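PDB 6T5Z: chitin-binding type-4 domain-containing protein, which is a copper-dependent lytic polysaccharide monooxygenase of family AA10 that probably cleaves chitin oxidatively. Local coordinates for residues W70-F82 against C138-I150. Sequence-based numbering, arbitrary orientation. Where two conformers were deposited one is given.
Sequences WKKIPITAGEIEF and CTLPEGYQGYHVI
K72 lays its side chain over one face of the Y147 ring while, at the other end of the contact, F82 turns a ring edge to the sulfur of C138; between them the segments join the two sheets of the immunoglobulin-like beta-sandwich of AA10 enzymes. The case illustrates how a single pair of segments can be both strand neighbours within a sheet and partners across the core. The strand pairing is antiparallel, I80 and C138 forming a hydrogen-bonded pair, and L140 N extends it with a nearly straight bond to G78 O (2.9 Å, 177° at the hydrogen).

On the core side, C138 SG lies 3.7 Å from F82 CD1, near the ring plane, a Cys sulfur-aromatic contact made by a sulfur already tied to C121 in a disulfide. I150 reaches the same ring from the facing sheet; I150 CG2 lies 3.9 Å from F82 CE2. I80 belongs to this layer too: its CG2 branch touches C138 CB and L140 CG, and its CD1 meets I150 CD1 more distantly, at 4.4 Å. L140 then carries the apolar seam on to I75, the two CD1 methyls 4.1 Å apart.

At the far end, the K72 chain crosses Y147 at about a right angle and sets CE over the ring centre, 3.4 Å from the centroid, a CH-pi contact. A bend at the last torsion (chi4 72°) turns NZ back to donate a hydrogen bond to W70 O while keeping it over the ring in a cation-pi arrangement; E67 O also accepts from this ammonium. The Y147 hydroxyl is hydrogen-bonded to D168 OD2 and lies near the plane of the W70 ring, at its edge. One water draws the group together, accepting from W70 N and K72 NZ and donating to Y147 OH at 2.9 Å.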
# COMPACT_ATOMS: atom_id res chain seq x y z
N TRP A 70 10.00 8.33 6.09
CA TRP A 70 9.92 7.47 4.92
C TRP A 70 10.34 8.20 3.65
O TRP A 70 10.05 9.39 3.48
CB TRP A 70 8.50 6.93 4.75
CG TRP A 70 8.03 6.16 5.95
CD1 TRP A 70 6.99 6.48 6.78
CD2 TRP A 70 8.61 4.96 6.48
NE1 TRP A 70 6.88 5.55 7.78
CE2 TRP A 70 7.85 4.60 7.62
CE3 TRP A 70 9.68 4.14 6.10
CZ2 TRP A 70 8.14 3.45 8.38
CZ3 TRP A 70 9.96 3.00 6.85
CH2 TRP A 70 9.20 2.68 7.98
N LYS A 71 11.02 7.47 2.77
CA LYS A 71 11.35 8.00 1.46
C LYS A 71 10.07 8.09 0.63
O LYS A 71 9.29 7.14 0.59
CB LYS A 71 12.36 7.08 0.78
CG LYS A 71 12.56 7.35 -0.70
CD LYS A 71 13.41 8.59 -0.92
CE LYS A 71 13.71 8.76 -2.41
NZ LYS A 71 12.47 8.89 -3.24
N LYS A 72 9.86 9.24 -0.00
CA LYS A 72 8.62 9.51 -0.72
C LYS A 72 8.86 9.47 -2.22
O LYS A 72 9.80 10.08 -2.73
CB LYS A 72 8.06 10.87 -0.29
CG LYS A 72 7.80 10.95 1.21
CD LYS A 72 7.64 12.36 1.76
CE LYS A 72 7.56 12.32 3.28
NZ LYS A 72 8.90 12.00 3.89
N ILE A 73 7.99 8.77 -2.94
CA ILE A 73 8.06 8.75 -4.40
C ILE A 73 7.42 10.04 -4.92
O ILE A 73 6.26 10.32 -4.57
CB ILE A 73 7.34 7.53 -4.99
CG1 ILE A 73 7.81 6.22 -4.33
CG2 ILE A 73 7.53 7.48 -6.49
CD1 ILE A 73 9.31 5.93 -4.51
N PRO A 74 8.11 10.83 -5.74
CA PRO A 74 7.48 12.01 -6.34
C PRO A 74 6.52 11.61 -7.46
O PRO A 74 6.89 10.87 -8.37
CB PRO A 74 8.66 12.82 -6.87
CG PRO A 74 9.78 11.82 -7.05
CD PRO A 74 9.55 10.72 -6.05
N ILE A 75 5.30 12.13 -7.39
CA ILE A 75 4.29 11.87 -8.41
C ILE A 75 3.50 13.15 -8.66
O ILE A 75 3.40 14.03 -7.81
CB ILE A 75 3.32 10.72 -8.01
CG1 ILE A 75 2.65 11.00 -6.68
CG2 ILE A 75 4.05 9.39 -7.94
CD1 ILE A 75 1.52 10.02 -6.36
N THR A 76 2.96 13.26 -9.87
CA THR A 76 2.11 14.38 -10.23
C THR A 76 0.66 13.94 -10.17
O THR A 76 0.31 12.83 -10.59
CB THR A 76 2.45 14.92 -11.62
OG1 THR A 76 3.79 15.41 -11.63
CG2 THR A 76 1.51 16.07 -12.00
N ALA A 77 -0.19 14.81 -9.63
CA ALA A 77 -1.60 14.49 -9.49
C ALA A 77 -2.22 14.18 -10.84
O ALA A 77 -1.80 14.69 -11.89
CB ALA A 77 -2.36 15.65 -8.83
N GLY A 78 -3.22 13.30 -10.82
CA GLY A 78 -3.91 12.86 -12.01
C GLY A 78 -3.78 11.35 -12.17
O GLY A 78 -3.84 10.61 -11.19
N GLU A 79 -3.59 10.93 -13.41
CA GLU A 79 -3.49 9.51 -13.68
C GLU A 79 -2.24 8.92 -13.04
O GLU A 79 -1.19 9.57 -12.93
CB GLU A 79 -3.50 9.27 -15.19
CG GLU A 79 -4.86 9.59 -15.81
CD GLU A 79 -4.95 9.26 -17.29
OE1 GLU A 79 -3.89 9.03 -17.92
OE2 GLU A 79 -6.08 9.22 -17.82
N ILE A 80 -2.38 7.67 -12.57
CA ILE A 80 -1.30 6.95 -11.90
C ILE A 80 -1.51 5.47 -12.15
O ILE A 80 -2.64 4.99 -12.21
CB ILE A 80 -1.27 7.28 -10.39
CG1 ILE A 80 -0.15 6.54 -9.66
CG2 ILE A 80 -2.61 6.96 -9.73
CD1 ILE A 80 0.12 7.11 -8.25
N GLU A 81 -0.40 4.74 -12.32
CA GLU A 81 -0.42 3.30 -12.51
C GLU A 81 0.33 2.64 -11.37
O GLU A 81 1.43 3.08 -11.01
CB GLU A 81 0.24 2.90 -13.84
CG GLU A 81 -0.48 3.36 -15.09
CD GLU A 81 0.08 2.73 -16.34
OE1 GLU A 81 1.12 2.04 -16.25
OE2 GLU A 81 -0.52 2.92 -17.42
N PHE A 82 -0.24 1.56 -10.83
CA PHE A 82 0.39 0.75 -9.80
C PHE A 82 0.78 -0.60 -10.39
O PHE A 82 -0.04 -1.26 -11.03
CB PHE A 82 -0.55 0.55 -8.61
CG PHE A 82 -0.99 1.84 -7.98
CD1 PHE A 82 -2.17 2.44 -8.37
CD2 PHE A 82 -0.20 2.46 -7.02
CE1 PHE A 82 -2.58 3.62 -7.80
CE2 PHE A 82 -0.61 3.66 -6.44
CZ PHE A 82 -1.81 4.23 -6.83
N CYS A 138 -5.22 3.99 -12.61
CA CYS A 138 -6.05 4.71 -11.65
C CYS A 138 -5.97 6.21 -11.91
O CYS A 138 -5.17 6.69 -12.72
CB CYS A 138 -5.62 4.41 -10.20
SG CYS A 138 -5.63 2.68 -9.75
N THR A 139 -6.81 6.96 -11.20
CA THR A 139 -6.78 8.41 -11.22
C THR A 139 -6.89 8.90 -9.78
O THR A 139 -7.78 8.45 -9.05
CB THR A 139 -7.91 9.00 -12.06
OG1 THR A 139 -7.86 8.45 -13.38
CG2 THR A 139 -7.75 10.52 -12.17
N LEU A 140 -5.99 9.79 -9.38
CA LEU A 140 -6.03 10.35 -8.04
C LEU A 140 -7.23 11.28 -7.87
O LEU A 140 -7.71 11.86 -8.85
CB LEU A 140 -4.74 11.12 -7.74
CG LEU A 140 -3.50 10.25 -7.57
CD1 LEU A 140 -2.23 11.09 -7.66
CD2 LEU A 140 -3.58 9.56 -6.22
N PRO A 141 -7.74 11.44 -6.65
CA PRO A 141 -8.84 12.38 -6.43
C PRO A 141 -8.36 13.80 -6.67
O PRO A 141 -7.17 14.09 -6.63
CB PRO A 141 -9.21 12.17 -4.95
CG PRO A 141 -8.59 10.88 -4.56
CD PRO A 141 -7.36 10.75 -5.40
N GLU A 142 -9.32 14.68 -6.92
CA GLU A 142 -8.96 16.06 -7.21
C GLU A 142 -8.48 16.78 -5.96
O GLU A 142 -8.86 16.44 -4.83
CB GLU A 142 -10.14 16.82 -7.82
CG GLU A 142 -10.61 16.25 -9.16
N GLY A 143 -7.62 17.78 -6.17
CA GLY A 143 -7.20 18.62 -5.08
C GLY A 143 -6.09 18.07 -4.22
O GLY A 143 -5.84 18.59 -3.13
N TYR A 144 -5.42 17.02 -4.66
CA TYR A 144 -4.38 16.42 -3.84
C TYR A 144 -3.01 17.01 -4.15
O TYR A 144 -2.66 17.24 -5.31
CB TYR A 144 -4.34 14.91 -3.99
CG TYR A 144 -5.18 14.23 -2.94
CD1 TYR A 144 -4.58 13.61 -1.84
CD2 TYR A 144 -6.57 14.28 -3.00
CE1 TYR A 144 -5.35 13.00 -0.86
CE2 TYR A 144 -7.34 13.68 -2.02
CZ TYR A 144 -6.73 13.04 -0.95
OH TYR A 144 -7.50 12.45 0.01
N GLN A 145 -2.26 17.26 -3.09
CA GLN A 145 -0.88 17.68 -3.21
C GLN A 145 -0.21 17.38 -1.87
O GLN A 145 -0.88 17.18 -0.86
CB GLN A 145 -0.76 19.15 -3.58
CG GLN A 145 -1.51 20.08 -2.64
CD GLN A 145 -1.67 21.47 -3.22
OE1 GLN A 145 -2.34 21.66 -4.24
NE2 GLN A 145 -1.06 22.46 -2.57
N GLY A 146 1.11 17.35 -1.90
CA GLY A 146 1.88 17.21 -0.68
C GLY A 146 2.12 15.75 -0.35
O GLY A 146 1.96 14.85 -1.18
N TYR A 147 2.50 15.52 0.91
CA TYR A 147 2.82 14.18 1.38
C TYR A 147 1.53 13.42 1.68
O TYR A 147 0.73 13.86 2.51
CB TYR A 147 3.72 14.24 2.61
CG TYR A 147 4.03 12.89 3.27
CD1 TYR A 147 4.11 11.71 2.53
CD2 TYR A 147 4.24 12.81 4.65
CE1 TYR A 147 4.38 10.48 3.16
CE2 TYR A 147 4.52 11.62 5.27
CZ TYR A 147 4.59 10.46 4.53
OH TYR A 147 4.88 9.28 5.18
N HIS A 148 1.35 12.28 1.01
CA HIS A 148 0.20 11.41 1.22
C HIS A 148 0.65 9.96 1.16
O HIS A 148 1.64 9.63 0.49
CB HIS A 148 -0.87 11.66 0.16
CG HIS A 148 -1.61 12.93 0.37
ND1 HIS A 148 -2.57 13.07 1.35
CD2 HIS A 148 -1.50 14.14 -0.22
CE1 HIS A 148 -3.03 14.30 1.34
NE2 HIS A 148 -2.40 14.98 0.39
N VAL A 149 -0.10 9.09 1.84
CA VAL A 149 0.16 7.66 1.84
C VAL A 149 -0.97 6.98 1.09
O VAL A 149 -2.15 7.27 1.34
CB VAL A 149 0.29 7.10 3.27
CG1 VAL A 149 0.37 5.58 3.23
CG2 VAL A 149 1.50 7.71 3.96
N ILE A 150 -0.61 6.10 0.16
CA ILE A 150 -1.57 5.32 -0.60
C ILE A 150 -1.51 3.90 -0.07
O ILE A 150 -0.41 3.36 0.14
CB ILE A 150 -1.24 5.38 -2.11
CG1 ILE A 150 -1.50 6.80 -2.63
CG2 ILE A 150 -2.04 4.30 -2.88
CD1 ILE A 150 -1.02 7.11 -4.04
O HOH W 1 7.59 10.03 5.99
O HOH W 2 -8.38 10.36 -15.70